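PDB 4GF2: erythrocyte binding antigen 140, which probably binds a receptor on the host red cell surface through two Duffy binding domains, this chain being the part of the longer membrane protein that carries them. Local coordinates for residues Met56-Phe59 against Lys60-Phe63; Lys121-Ser124 against Asp125-Glu129; Glu443-Trp446 against Asp447-Glu451; Cys491-Arg494 against Lys495-Ile498; Lys519-Cys522 against Ser523-Lys526. The protein carries 3 engineered substitutions. All coordinates share one frame; numbering follows the deposited sequence.

Contact 1 of 5, residues Met56-Phe59 against Lys60-Phe63; sequences MEKF and KEIF
The rings of Phe59 and Phe63, four residues apart on one helix, lie side by side and point the same way. CZ of Phe59 comes to 3.5 Å from CD2 of Phe63, with the two planes turned 83° apart, and CE2 of Phe59 approaches the Phe63 ring at its edge. With chi1 at 172° the CG of Phe59 stands opposite its own backbone N, which carries the ring along the helix to that of Phe63. Both rings are buried: Phe123 and Trp142 meet Phe59 edge-to-face, and Phe48 does the same to Phe63.

The pair opens helix 56-78 of the first Duffy binding domain, an alpha-helical fold, and packs among the aromatic side chains where this helix meets helices 110-127 and 132-155.

Charge pairing occupies another flank. Lys58 bends at chi2 (61°), and its NZ forms a salt bridge with OE1 of Glu61 at 3.3 Å, a weak hydrogen bond; the aliphatic CD of Lys58 lies 3.5 Å from the same oxygen. NZ of Lys60 instead reaches Asn146 on helix 132-155.

Beneath these side chains the backbone bonds, each from an N-H to the carbonyl four residues back, run regularly from Lys60 to Phe63. Ile62 N meets Lys58 O at 2.8 Å, and CG1 of Ile62 packs on that same carbonyl oxygen.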
# COMPACT_ATOMS: atom_id res chain seq x y z
N MET A 56 4.43 -22.63 55.89
CA MET A 56 5.21 -23.00 54.72
C MET A 56 4.62 -24.24 54.07
O MET A 56 4.66 -24.39 52.85
CB MET A 56 6.67 -23.26 55.10
CG MET A 56 7.38 -22.04 55.67
SD MET A 56 8.96 -21.72 54.86
CE MET A 56 9.99 -21.37 56.28
N GLU A 57 4.07 -25.13 54.89
CA GLU A 57 3.41 -26.32 54.37
C GLU A 57 2.27 -25.87 53.46
O GLU A 57 2.09 -26.41 52.37
CB GLU A 57 2.86 -27.19 55.51
CG GLU A 57 3.93 -27.73 56.45
CD GLU A 57 3.38 -28.75 57.43
OE1 GLU A 57 2.39 -29.43 57.09
OE2 GLU A 57 3.94 -28.87 58.54
N LYS A 58 1.52 -24.88 53.91
CA LYS A 58 0.40 -24.37 53.13
C LYS A 58 0.89 -23.77 51.82
O LYS A 58 0.36 -24.06 50.75
CB LYS A 58 -0.38 -23.33 53.93
CG LYS A 58 -1.75 -23.00 53.35
CD LYS A 58 -2.64 -24.23 53.33
CE LYS A 58 -4.06 -23.89 52.89
NZ LYS A 58 -4.91 -25.11 52.82
N PHE A 59 1.92 -22.93 51.91
CA PHE A 59 2.49 -22.30 50.72
C PHE A 59 2.89 -23.36 49.70
O PHE A 59 2.68 -23.19 48.50
CB PHE A 59 3.70 -21.45 51.08
CG PHE A 59 4.45 -20.94 49.87
CD1 PHE A 59 4.00 -19.83 49.18
CD2 PHE A 59 5.59 -21.59 49.43
CE1 PHE A 59 4.67 -19.37 48.06
CE2 PHE A 59 6.27 -21.13 48.31
CZ PHE A 59 5.81 -20.02 47.63
N LYS A 60 3.47 -24.45 50.18
CA LYS A 60 3.87 -25.56 49.33
C LYS A 60 2.63 -26.17 48.68
O LYS A 60 2.61 -26.42 47.47
CB LYS A 60 4.61 -26.62 50.15
CG LYS A 60 4.90 -27.91 49.41
CD LYS A 60 5.76 -27.68 48.18
CE LYS A 60 6.14 -29.00 47.51
NZ LYS A 60 7.05 -29.83 48.36
N GLU A 61 1.61 -26.41 49.49
CA GLU A 61 0.38 -27.03 49.02
C GLU A 61 -0.28 -26.20 47.92
O GLU A 61 -0.78 -26.74 46.94
CB GLU A 61 -0.60 -27.21 50.17
CG GLU A 61 -1.94 -27.79 49.75
CD GLU A 61 -3.01 -27.61 50.80
OE1 GLU A 61 -2.65 -27.41 51.99
OE2 GLU A 61 -4.20 -27.64 50.45
N ILE A 62 -0.28 -24.88 48.10
CA ILE A 62 -0.89 -23.98 47.13
C ILE A 62 -0.05 -23.91 45.86
O ILE A 62 -0.59 -23.74 44.76
CB ILE A 62 -1.05 -22.56 47.71
CG1 ILE A 62 -1.98 -22.59 48.93
CG2 ILE A 62 -1.60 -21.61 46.65
CD1 ILE A 62 -3.37 -23.13 48.64
N PHE A 63 1.26 -24.05 46.00
CA PHE A 63 2.14 -24.04 44.85
C PHE A 63 1.88 -25.30 44.03
O PHE A 63 1.83 -25.25 42.80
CB PHE A 63 3.60 -23.99 45.29
CG PHE A 63 4.47 -23.12 44.43
CD1 PHE A 63 4.31 -23.10 43.05
CD2 PHE A 63 5.45 -22.33 45.00
CE1 PHE A 63 5.12 -22.30 42.27
CE2 PHE A 63 6.26 -21.54 44.22
CZ PHE A 63 6.09 -21.52 42.85

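Contact 2 of 5, residues Lys121-Ser124 against Asp125-Glu129; sequences KKFS and DYYKE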
# COMPACT_ATOMS: atom_id res chain seq x y z
N LYS A 121 5.87 -10.99 50.99
CA LYS A 121 5.44 -10.58 52.32
C LYS A 121 5.33 -11.80 53.22
O LYS A 121 5.69 -11.75 54.39
CB LYS A 121 4.10 -9.83 52.24
CG LYS A 121 3.62 -9.27 53.57
CD LYS A 121 2.67 -10.23 54.27
CE LYS A 121 2.32 -9.75 55.66
NZ LYS A 121 1.30 -10.62 56.31
N LYS A 122 4.83 -12.90 52.68
CA LYS A 122 4.67 -14.12 53.46
C LYS A 122 6.03 -14.71 53.81
O LYS A 122 6.23 -15.22 54.92
CB LYS A 122 3.83 -15.15 52.71
CG LYS A 122 2.39 -14.72 52.49
CD LYS A 122 1.75 -14.19 53.77
CE LYS A 122 1.83 -15.20 54.90
NZ LYS A 122 1.17 -14.70 56.14
N PHE A 123 6.97 -14.64 52.88
CA PHE A 123 8.31 -15.14 53.14
C PHE A 123 9.05 -14.23 54.11
O PHE A 123 9.96 -14.66 54.81
CB PHE A 123 9.09 -15.34 51.84
CG PHE A 123 9.01 -16.74 51.30
CD1 PHE A 123 7.91 -17.16 50.57
CD2 PHE A 123 10.04 -17.64 51.52
CE1 PHE A 123 7.83 -18.45 50.07
CE2 PHE A 123 9.97 -18.94 51.03
CZ PHE A 123 8.87 -19.34 50.31
N SER A 124 8.65 -12.96 54.17
CA SER A 124 9.13 -12.06 55.21
C SER A 124 8.70 -12.58 56.57
O SER A 124 9.47 -12.58 57.53
CB SER A 124 8.59 -10.64 55.02
OG SER A 124 9.42 -9.88 54.17
N ASP A 125 7.45 -13.02 56.66
CA ASP A 125 6.91 -13.57 57.89
C ASP A 125 7.57 -14.91 58.23
O ASP A 125 7.96 -15.15 59.37
CB ASP A 125 5.39 -13.75 57.78
CG ASP A 125 4.67 -12.45 57.49
OD1 ASP A 125 5.22 -11.37 57.81
OD2 ASP A 125 3.55 -12.50 56.95
N TYR A 126 7.71 -15.77 57.22
CA TYR A 126 8.27 -17.10 57.43
C TYR A 126 9.67 -17.02 58.03
O TYR A 126 9.99 -17.73 58.99
CB TYR A 126 8.33 -17.86 56.10
CG TYR A 126 6.98 -18.13 55.46
CD1 TYR A 126 5.81 -18.16 56.21
CD2 TYR A 126 6.89 -18.37 54.09
CE1 TYR A 126 4.59 -18.41 55.62
CE2 TYR A 126 5.67 -18.61 53.49
CZ TYR A 126 4.52 -18.64 54.26
OH TYR A 126 3.31 -18.88 53.65
N TYR A 127 10.51 -16.16 57.47
CA TYR A 127 11.91 -16.08 57.87
C TYR A 127 12.23 -14.84 58.69
O TYR A 127 13.33 -14.71 59.23
CB TYR A 127 12.80 -16.12 56.63
CG TYR A 127 12.77 -17.46 55.93
CD1 TYR A 127 11.71 -17.81 55.12
CD2 TYR A 127 13.80 -18.38 56.11
CE1 TYR A 127 11.67 -19.03 54.49
CE2 TYR A 127 13.77 -19.61 55.49
CZ TYR A 127 12.70 -19.93 54.68
OH TYR A 127 12.68 -21.16 54.06
N LYS A 128 11.28 -13.92 58.79
CA LYS A 128 11.50 -12.68 59.50
C LYS A 128 12.75 -12.00 58.96
O LYS A 128 13.69 -11.70 59.70
CB LYS A 128 11.61 -12.93 61.01
CG LYS A 128 10.34 -13.54 61.58
CD LYS A 128 10.44 -13.79 63.07
CE LYS A 128 9.19 -14.50 63.58
NZ LYS A 128 7.93 -13.77 63.24
N GLU A 129 12.76 -11.79 57.65
CA GLU A 129 13.86 -11.14 56.96
C GLU A 129 13.31 -10.18 55.91
O GLU A 129 12.50 -10.57 55.08
CB GLU A 129 14.76 -12.18 56.29
CG GLU A 129 15.88 -11.59 55.45
CD GLU A 129 16.89 -10.82 56.27
OE1 GLU A 129 16.72 -10.74 57.51
OE2 GLU A 129 17.85 -10.29 55.69
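Lys121 and Lys122 bring their ammonium groups to one carboxylate oxygen of Asp125. NZ of Lys121 bonds OD2 of Asp125 at 3.0 Å, using the syn lone pair of that oxygen. Its CG stands opposite the backbone N (chi1 -176°), and a bend at chi2 turns the otherwise straight chain back over the next turn. Lys122 starts differently, with CG beside its own N, and curls at both chi2 and chi3, so that its NZ meets OD2 of Asp125 in a weaker bond of 3.3 Å. Two positive charges on one oxygen would be expected to favour the ionised form of the aspartate.

The aromatic side is a three-ring cluster. Tyr126 turns an edge to the face of Phe123, with CD2 of Tyr126 3.8 Å above the ring plane of Phe123, over its centre, and the planes 68° apart. Tyr127 lies alongside Phe123 rim to rim, the planes nearly parallel at 6°, and CD2 of Phe123 touches CE1 of Tyr127 at 3.7 Å. The carbonyl oxygen of Lys122 sits 3.0 Å above the face of the Tyr126 ring, toward its rim, while also accepting the backbone N-H of Tyr126.

Lys128 leaves the helix with positive phi, and OG of Ser124, in the last helical turn, bonds O of Glu129 at 3.3 Å, from above the carbonyl plane. This is the C-terminal end of helix 110-127 in the first Duffy binding domain. Its Tyr126 hydroxyl bonds Leu53 O, Phe123 and Tyr126 pack against helix 56-78, and Ser124 and Tyr127 face helix 132-155.

Contact 3 of 5, residues Glu443-Trp446 against Asp447-Glu451; sequences EKWW and DENKE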
# COMPACT_ATOMS: atom_id res chain seq x y z
N GLU A 443 -7.07 16.97 -2.56
CA GLU A 443 -6.08 17.94 -3.00
C GLU A 443 -4.74 17.72 -2.30
O GLU A 443 -3.69 17.74 -2.94
CB GLU A 443 -6.58 19.37 -2.77
CG GLU A 443 -7.69 19.79 -3.73
CD GLU A 443 -8.14 21.22 -3.52
OE1 GLU A 443 -7.71 21.85 -2.54
OE2 GLU A 443 -8.94 21.72 -4.35
N LYS A 444 -4.79 17.48 -0.99
CA LYS A 444 -3.58 17.20 -0.23
C LYS A 444 -2.97 15.86 -0.65
O LYS A 444 -1.75 15.71 -0.70
CB LYS A 444 -3.87 17.20 1.27
CG LYS A 444 -4.15 18.58 1.84
CD LYS A 444 -4.46 18.50 3.33
CE LYS A 444 -4.67 19.88 3.93
NZ LYS A 444 -4.99 19.80 5.38
N TRP A 445 -3.83 14.89 -0.94
CA TRP A 445 -3.37 13.57 -1.31
C TRP A 445 -2.61 13.63 -2.63
O TRP A 445 -1.57 12.98 -2.79
CB TRP A 445 -4.55 12.60 -1.43
CG TRP A 445 -4.13 11.18 -1.55
CD1 TRP A 445 -3.94 10.30 -0.53
CD2 TRP A 445 -3.83 10.47 -2.75
NE1 TRP A 445 -3.55 9.08 -1.02
CE2 TRP A 445 -3.47 9.16 -2.38
CE3 TRP A 445 -3.82 10.81 -4.11
CZ2 TRP A 445 -3.11 8.19 -3.32
CZ3 TRP A 445 -3.47 9.85 -5.03
CH2 TRP A 445 -3.12 8.56 -4.64
N TRP A 446 -3.13 14.40 -3.58
CA TRP A 446 -2.46 14.56 -4.87
C TRP A 446 -1.09 15.21 -4.69
O TRP A 446 -0.11 14.79 -5.31
CB TRP A 446 -3.31 15.38 -5.83
CG TRP A 446 -2.56 15.72 -7.08
CD1 TRP A 446 -2.03 16.94 -7.41
CD2 TRP A 446 -2.22 14.84 -8.16
NE1 TRP A 446 -1.40 16.86 -8.63
CE2 TRP A 446 -1.50 15.58 -9.11
CE3 TRP A 446 -2.46 13.48 -8.40
CZ2 TRP A 446 -1.01 15.02 -10.29
CZ3 TRP A 446 -1.98 12.93 -9.58
CH2 TRP A 446 -1.27 13.70 -10.50
N ASP A 447 -1.01 16.23 -3.84
CA ASP A 447 0.26 16.91 -3.60
C ASP A 447 1.31 15.94 -3.04
O ASP A 447 2.49 16.04 -3.36
CB ASP A 447 0.08 18.09 -2.64
CG ASP A 447 -0.56 19.29 -3.32
OD1 ASP A 447 -0.55 19.36 -4.57
OD2 ASP A 447 -1.06 20.18 -2.60
N GLU A 448 0.86 15.01 -2.20
CA GLU A 448 1.75 14.03 -1.60
C GLU A 448 2.18 12.95 -2.59
O GLU A 448 3.18 12.26 -2.36
CB GLU A 448 1.08 13.38 -0.39
CG GLU A 448 0.76 14.35 0.74
CD GLU A 448 -0.19 13.76 1.76
OE1 GLU A 448 -0.55 12.57 1.63
OE2 GLU A 448 -0.60 14.49 2.69
N ASN A 449 1.45 12.79 -3.69
CA ASN A 449 1.73 11.71 -4.64
C ASN A 449 2.04 12.17 -6.07
O ASN A 449 2.48 11.37 -6.89
CB ASN A 449 0.57 10.72 -4.67
CG ASN A 449 0.47 9.89 -3.41
OD1 ASN A 449 1.15 8.87 -3.26
ND2 ASN A 449 -0.38 10.33 -2.48
N LYS A 450 1.82 13.45 -6.35
CA LYS A 450 1.93 13.95 -7.72
C LYS A 450 3.35 13.83 -8.28
O LYS A 450 3.54 13.78 -9.49
CB LYS A 450 1.48 15.41 -7.78
CG LYS A 450 2.35 16.36 -6.98
CD LYS A 450 1.87 17.79 -7.10
CE LYS A 450 2.77 18.73 -6.33
NZ LYS A 450 2.29 20.14 -6.43
N GLU A 451 4.34 13.78 -7.39
CA GLU A 451 5.73 13.67 -7.81
C GLU A 451 6.04 12.28 -8.37
O GLU A 451 6.60 12.15 -9.46
CB GLU A 451 6.67 13.99 -6.64
CG GLU A 451 6.59 15.44 -6.17
CD GLU A 451 7.48 15.71 -4.97
OE1 GLU A 451 8.03 14.75 -4.40
OE2 GLU A 451 7.62 16.90 -4.59
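Helix 435-457 of the second Duffy binding domain carries a tandem tryptophan pair, and each indole is covered by a residue four positions on: Trp445 by Asn449, Trp446 by Lys450. The amide nitrogen ND2 of Asn449 lies 3.3 Å above the face of the Trp445 indole, over its centre, with amide and ring planes 28° apart. The same ND2 donates to the carbonyl oxygen of Trp445 at 2.9 Å. That bond is nearly straight (167°) and lies close to the amide plane, so it fixes the rotation of this buried amide and holds it over the ring.

Lys450 covers its indole with aliphatic carbon. Its CB makes a CH-pi contact 3.5 Å from the centroid of the five-membered ring of Trp446, and the two side chains run at about a right angle. With chi1 at 64° the chain leaves between backbone N and carbonyl carbon, then runs out on the same face, CD lying above and just outside NE1 of Trp446, 3.7 Å from it. NZ makes a weak, 3.5 Å salt bridge to OD1 of Asp447, but its stronger partner is Asp471.

Both indoles press on Ile406 of helix 388-407, where Trp446 also meets Tyr399, while Trp445 and Asn449 face helix 361-382.

Contact 4 of 5, residues Cys491-Arg494 against Lys495-Ile498; sequences CEKR and KEKI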
# COMPACT_ATOMS: atom_id res chain seq x y z
N CYS A 491 -4.35 23.56 -36.00
CA CYS A 491 -3.31 24.07 -36.88
C CYS A 491 -2.55 22.93 -37.56
O CYS A 491 -2.28 22.99 -38.76
CB CYS A 491 -2.34 24.96 -36.11
SG CYS A 491 -3.11 26.46 -35.44
N GLU A 492 -2.22 21.90 -36.79
CA GLU A 492 -1.48 20.77 -37.32
C GLU A 492 -2.25 20.10 -38.46
O GLU A 492 -1.75 19.99 -39.57
CB GLU A 492 -1.20 19.74 -36.22
CG GLU A 492 -0.46 18.50 -36.71
CD GLU A 492 -0.20 17.50 -35.60
OE1 GLU A 492 -0.68 17.71 -34.46
OE2 GLU A 492 0.49 16.49 -35.86
N LYS A 493 -3.48 19.68 -38.17
CA LYS A 493 -4.28 18.95 -39.15
C LYS A 493 -4.61 19.83 -40.35
O LYS A 493 -4.83 19.34 -41.45
CB LYS A 493 -5.56 18.40 -38.51
CG LYS A 493 -5.32 17.47 -37.32
CD LYS A 493 -4.23 16.44 -37.61
CE LYS A 493 -3.91 15.60 -36.37
NZ LYS A 493 -2.77 14.68 -36.61
N ARG A 494 -4.64 21.15 -40.13
CA ARG A 494 -4.85 22.07 -41.23
C ARG A 494 -3.64 22.04 -42.15
O ARG A 494 -3.78 21.91 -43.36
CB ARG A 494 -5.09 23.49 -40.71
CG ARG A 494 -5.34 24.50 -41.82
CD ARG A 494 -5.61 25.89 -41.26
NE ARG A 494 -5.51 26.91 -42.30
CZ ARG A 494 -6.51 27.29 -43.09
NH1 ARG A 494 -7.71 26.73 -42.98
NH2 ARG A 494 -6.31 28.23 -44.00
N LYS A 495 -2.45 22.15 -41.56
CA LYS A 495 -1.21 22.04 -42.32
C LYS A 495 -1.23 20.76 -43.15
O LYS A 495 -0.92 20.77 -44.34
CB LYS A 495 0.00 22.03 -41.39
CG LYS A 495 0.59 23.40 -41.09
CD LYS A 495 2.10 23.31 -40.86
CE LYS A 495 2.45 22.36 -39.73
NZ LYS A 495 1.93 22.82 -38.41
N GLU A 496 -1.60 19.66 -42.50
CA GLU A 496 -1.65 18.36 -43.15
C GLU A 496 -2.57 18.41 -44.37
O GLU A 496 -2.20 17.95 -45.45
CB GLU A 496 -2.14 17.30 -42.17
CG GLU A 496 -2.18 15.90 -42.74
CD GLU A 496 -2.62 14.87 -41.71
OE1 GLU A 496 -2.83 15.25 -40.53
OE2 GLU A 496 -2.74 13.68 -42.07
N LYS A 497 -3.76 18.97 -44.19
CA LYS A 497 -4.75 19.02 -45.26
C LYS A 497 -4.33 19.94 -46.40
O LYS A 497 -4.67 19.70 -47.56
CB LYS A 497 -6.11 19.43 -44.71
CG LYS A 497 -6.89 18.27 -44.12
CD LYS A 497 -8.00 18.73 -43.19
CE LYS A 497 -8.98 17.61 -42.90
NZ LYS A 497 -8.32 16.37 -42.42
N ILE A 498 -3.59 21.00 -46.08
CA ILE A 498 -3.03 21.87 -47.11
C ILE A 498 -2.02 21.09 -47.94
O ILE A 498 -2.05 21.12 -49.17
CB ILE A 498 -2.34 23.11 -46.51
CG1 ILE A 498 -3.39 24.10 -45.99
CG2 ILE A 498 -1.45 23.78 -47.54
CD1 ILE A 498 -2.80 25.38 -45.43
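Lys493 and Glu496 lie side by side and point the same way, one helical turn apart. The contact between them is made first by carbon: CD of Lys493 touches OE1 of Glu496 at 3.5 Å, and NZ of Lys493 reaches the same oxygen only as a long ion pair of 4.0 Å. A bend at chi2 (-46°) swings the lysine round, after which it runs straight to NZ; Glu496 is extended throughout. NZ of Lys493 also forms a long pair, 3.8 Å, with OE2 of Glu492, so the ammonium is loosely shared between two carboxylates. That OE2 has a closer partner in Lys386.

On another flank, Arg494 runs extended from CG to NE, while Ile498, one turn on, brings CD1 obliquely to within 4.4 Å of NE of Arg494. CG1 of Ile498 rests 3.4 Å from O of Arg494, which also accepts the Ile498 backbone N-H. Lys495 folds along its length, CB passing 3.2 Å from O of Glu492, and its NZ pairs with Glu573.

The backbone bonds are regular; Lys495 N to Cys491 O, for instance, is 2.9 Å and nearly straight at 169°. Cys491 is tied by a disulfide to Cys574, while Lys497 makes a cation-pi contact with Trp528 of helix 518-548. The chemistry thus divides: within the helix the ion pairs are long and weak, whereas the disulfide and the salt bridges of Glu492 and Lys495 join helix 478-508 to Lys386 and to the later loop that holds Glu573 and Cys574.

Contact 5 of 5, residues Lys519-Cys522 against Ser523-Lys526; sequences KNKC and SEYK
Lys521 and Glu524 both start with CG beside the backbone N (chi1 -74° and -65°), and this sets the two chains side by side, pointing the same way. Lys521 then bends at chi2 and again at chi4, while Glu524 stays extended beyond CG. NZ of Lys521 and OE2 of Glu524 end 3.9 Å apart, a long ion pair. The side chain of Asn520 crosses that of Glu524 without bonding to it, amide and carboxylate planes nearly perpendicular (87°), and CG of Glu524 rests 3.2 Å from the carbonyl oxygen of Asn520.

These residues form the exposed flank of the opening turns of helix 518-548, in the alpha-helical second Duffy binding domain. The buried flank holds Cys522, joined by a disulfide to Cys595, which ties the start of this long helix to the C-terminal part of the chain.

One turn past Cys522, Lys526 passes its aliphatic chain over the carbonyl oxygen of Cys522, with CG 3.1 Å away; that oxygen also accepts N of Lys526 at 3.1 Å. CB of Ser523 sits similarly close to O of Lys519, at 3.1 Å, where Ser523 N donates in a bond of 2.7 Å. The buried ring of Tyr525 packs on Lys497 of helix 478-508.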
# COMPACT_ATOMS: atom_id res chain seq x y z
N LYS A 519 -13.72 17.96 -56.52
CA LYS A 519 -14.93 18.28 -55.78
C LYS A 519 -15.04 17.44 -54.51
O LYS A 519 -15.46 17.93 -53.46
CB LYS A 519 -16.15 18.04 -56.66
CG LYS A 519 -17.47 18.48 -56.03
CD LYS A 519 -18.62 17.60 -56.49
CE LYS A 519 -18.56 16.21 -55.85
NZ LYS A 519 -18.79 16.25 -54.38
N ASN A 520 -14.67 16.17 -54.60
CA ASN A 520 -14.86 15.23 -53.50
C ASN A 520 -13.92 15.52 -52.33
O ASN A 520 -14.34 15.47 -51.17
CB ASN A 520 -14.66 13.79 -54.00
CG ASN A 520 -15.40 12.78 -53.15
OD1 ASN A 520 -16.21 13.13 -52.30
ND2 ASN A 520 -15.12 11.50 -53.39
N LYS A 521 -12.66 15.81 -52.63
CA LYS A 521 -11.70 16.19 -51.60
C LYS A 521 -12.05 17.56 -51.03
O LYS A 521 -12.02 17.76 -49.81
CB LYS A 521 -10.28 16.19 -52.16
CG LYS A 521 -9.71 14.79 -52.39
CD LYS A 521 -9.31 14.13 -51.08
CE LYS A 521 -8.92 12.67 -51.29
NZ LYS A 521 -10.10 11.80 -51.56
N CYS A 522 -12.39 18.50 -51.91
CA CYS A 522 -12.83 19.82 -51.48
C CYS A 522 -14.06 19.71 -50.59
O CYS A 522 -14.22 20.48 -49.64
CB CYS A 522 -13.17 20.70 -52.69
SG CYS A 522 -11.74 21.49 -53.47
N SER A 523 -14.93 18.75 -50.90
CA SER A 523 -16.14 18.53 -50.12
C SER A 523 -15.80 18.08 -48.71
O SER A 523 -16.33 18.62 -47.73
CB SER A 523 -17.02 17.48 -50.80
OG SER A 523 -18.15 17.17 -50.00
N GLU A 524 -14.91 17.11 -48.60
CA GLU A 524 -14.51 16.56 -47.31
C GLU A 524 -13.89 17.64 -46.43
O GLU A 524 -14.07 17.64 -45.22
CB GLU A 524 -13.54 15.40 -47.49
CG GLU A 524 -14.15 14.19 -48.19
CD GLU A 524 -13.13 13.09 -48.44
OE1 GLU A 524 -12.18 12.96 -47.64
OE2 GLU A 524 -13.29 12.35 -49.44
N TYR A 525 -13.15 18.56 -47.05
CA TYR A 525 -12.50 19.63 -46.30
C TYR A 525 -13.53 20.61 -45.76
O TYR A 525 -13.42 21.08 -44.63
CB TYR A 525 -11.49 20.38 -47.17
CG TYR A 525 -10.74 21.44 -46.40
CD1 TYR A 525 -9.61 21.12 -45.66
CD2 TYR A 525 -11.15 22.76 -46.41
CE1 TYR A 525 -8.92 22.08 -44.95
CE2 TYR A 525 -10.47 23.74 -45.71
CZ TYR A 525 -9.35 23.39 -44.98
OH TYR A 525 -8.65 24.35 -44.28
N LYS A 526 -14.54 20.92 -46.57
CA LYS A 526 -15.61 21.82 -46.16
C LYS A 526 -16.28 21.31 -44.90
O LYS A 526 -16.51 22.07 -43.96
CB LYS A 526 -16.64 21.98 -47.29
CG LYS A 526 -16.10 22.68 -48.52
CD LYS A 526 -17.08 22.62 -49.69
CE LYS A 526 -16.51 23.30 -50.93
NZ LYS A 526 -17.43 23.22 -52.10

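From the N terminus the five contacts come in series; each is a local contact along one helix, contact 2 running past the C-terminal end of its helix, so none closes a loop and none nests or crosses. Contact 1 opens helix 56-78 and contact 2 ends helix 110-127. They touch, Phe59 CZ lying 3.5 Å from Phe123 CE1, and so tie two helices of the first Duffy binding domain. Contact 3, with its centre about 67 Å from those of both, belongs to the second domain and stands apart. Contacts 4 and 5, on the successive helices 478-508 and 518-548, meet where Lys497 CD packs 3.8 Å from Tyr525 CD1. They lie on the opposite side of the chain's centre from contacts 1 and 2, more than 100 Å away between centres.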